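Local coordinates for protein PrgX (PDB 2AWI) that acts as the receptor for the peptide sex pheromone cCF10, probably as a DNA-binding repressor in the regulation of conjugation in Enterococcus faecalis, at residues G55-F58 with F59-L62. The protein carries 1 engineered substitution. Sequence-based numbering, arbitrary orientation.
Sequences GVNF and FEIL
Following G55, the first residue past helix 44-54, whose positive phi suits glycine, V56 meets both I61 and E60 through one methyl, CG1. This branch lies anti to the backbone N (chi1 178°), and V56 CG1 comes to 4.0 Å from I61 CG1. V56 CG1 also touches the carboxylate carbon of E60, and the two side chains cross at about a right angle.

N57 occupies the N-cap position of helix 58-67, but its side chain makes no capping bond. Instead a water joins it to E60: N57 ND2 donates to the water at 2.7 Å, and the water donates to E60 OE1 at 2.7 Å. E60 OE1 also accepts from G150 N of the second subunit, and E60 OE2 forms a salt bridge with R64. The N57 carbonyl starts the helical bonding, with I61 N to N57 O at 3.1 Å.

L62 N bonds to F58 O at 3.1 Å, nearly straight at 171°. With CG of F58 anti to the backbone N (chi1 -179°), one face of its ring lies over L62 CG, and L62 CD1 makes an off-centre CH-pi contact 4.2 Å from the centroid. F58 CD2 packs obliquely on F59 CD2 at 3.7 Å. The F59 ring meets F59 of the second subunit edge-to-face.

V56 and I61 pack on helix 4-14, and F58 and L62 on helix 44-54. This is the short loop and helix N-terminus that join helix 44-54 to helix 58-67 in the helix-turn-helix domain, here also at a subunit interface.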
loop_
_atom_site.group_PDB
_atom_site.type_symbol
_atom_site.label_atom_id
_atom_site.label_comp_id
_atom_site.label_asym_id
_atom_site.label_seq_id
_atom_site.Cartn_x
_atom_site.Cartn_y
_atom_site.Cartn_z
ATOM N N GLY A 55 -16.019 -44.879 -19.319
ATOM C CA GLY A 55 -15.172 -44.201 -18.353
ATOM C C GLY A 55 -15.178 -42.689 -18.548
ATOM O O GLY A 55 -14.342 -41.985 -17.985
ATOM N N VAL A 56 -16.127 -42.191 -19.347
ATOM C CA VAL A 56 -16.242 -40.764 -19.620
ATOM C C VAL A 56 -17.489 -40.252 -18.920
ATOM O O VAL A 56 -18.566 -40.816 -19.068
ATOM C CB VAL A 56 -16.353 -40.493 -21.146
ATOM C CG1 VAL A 56 -16.517 -38.996 -21.413
ATOM C CG2 VAL A 56 -15.125 -41.039 -21.846
ATOM N N ASN A 57 -17.334 -39.177 -18.158
ATOM C CA ASN A 57 -18.435 -38.591 -17.399
ATOM C C ASN A 57 -19.743 -38.390 -18.173
ATOM O O ASN A 57 -19.772 -37.820 -19.266
ATOM C CB ASN A 57 -17.956 -37.282 -16.760
ATOM C CG ASN A 57 -16.803 -37.508 -15.778
ATOM O OD1 ASN A 57 -17.010 -37.937 -14.644
ATOM N ND2 ASN A 57 -15.583 -37.242 -16.225
ATOM N N PHE A 58 -20.820 -38.895 -17.582
ATOM C CA PHE A 58 -22.171 -38.827 -18.132
ATOM C C PHE A 58 -22.574 -37.432 -18.631
ATOM O O PHE A 58 -23.091 -37.298 -19.739
ATOM C CB PHE A 58 -23.150 -39.317 -17.066
ATOM C CG PHE A 58 -24.583 -39.328 -17.503
ATOM C CD1 PHE A 58 -25.013 -40.180 -18.509
ATOM C CD2 PHE A 58 -25.522 -38.516 -16.871
ATOM C CE1 PHE A 58 -26.359 -40.230 -18.877
ATOM C CE2 PHE A 58 -26.871 -38.560 -17.234
ATOM C CZ PHE A 58 -27.287 -39.420 -18.239
ATOM N N PHE A 59 -22.345 -36.392 -17.830
ATOM C CA PHE A 59 -22.712 -35.041 -18.250
ATOM C C PHE A 59 -21.896 -34.574 -19.453
ATOM O O PHE A 59 -22.417 -33.900 -20.341
ATOM C CB PHE A 59 -22.531 -34.038 -17.100
ATOM C CG PHE A 59 -23.592 -34.121 -16.025
ATOM C CD1 PHE A 59 -23.495 -33.330 -14.885
ATOM C CD2 PHE A 59 -24.673 -34.987 -16.137
ATOM C CE1 PHE A 59 -24.458 -33.403 -13.874
ATOM C CE2 PHE A 59 -25.639 -35.065 -15.129
ATOM C CZ PHE A 59 -25.529 -34.275 -14.000
ATOM N N GLU A 60 -20.614 -34.925 -19.478
ATOM C CA GLU A 60 -19.759 -34.517 -20.583
ATOM C C GLU A 60 -20.295 -35.087 -21.884
ATOM O O GLU A 60 -20.285 -34.414 -22.916
ATOM C CB GLU A 60 -18.320 -35.000 -20.382
ATOM C CG GLU A 60 -17.362 -34.354 -21.362
ATOM C CD GLU A 60 -15.960 -34.932 -21.316
ATOM O OE1 GLU A 60 -15.454 -35.155 -20.201
ATOM O OE2 GLU A 60 -15.356 -35.145 -22.394
ATOM N N ILE A 61 -20.764 -36.328 -21.829
ATOM C CA ILE A 61 -21.298 -36.976 -23.018
ATOM C C ILE A 61 -22.549 -36.237 -23.471
ATOM O O ILE A 61 -22.676 -35.900 -24.649
ATOM C CB ILE A 61 -21.622 -38.477 -22.757
ATOM C CG1 ILE A 61 -20.326 -39.251 -22.496
ATOM C CG2 ILE A 61 -22.364 -39.064 -23.948
ATOM C CD1 ILE A 61 -20.518 -40.747 -22.208
ATOM N N LEU A 62 -23.470 -35.985 -22.540
ATOM C CA LEU A 62 -24.690 -35.249 -22.865
ATOM C C LEU A 62 -24.325 -33.932 -23.539
ATOM O O LEU A 62 -24.836 -33.604 -24.604
ATOM C CB LEU A 62 -25.512 -34.975 -21.604
ATOM C CG LEU A 62 -26.385 -36.144 -21.137
ATOM C CD1 LEU A 62 -27.125 -35.803 -19.849
ATOM C CD2 LEU A 62 -27.373 -36.469 -22.238
HETATM O O HOH W 1 -14.613 -37.244 -18.725
#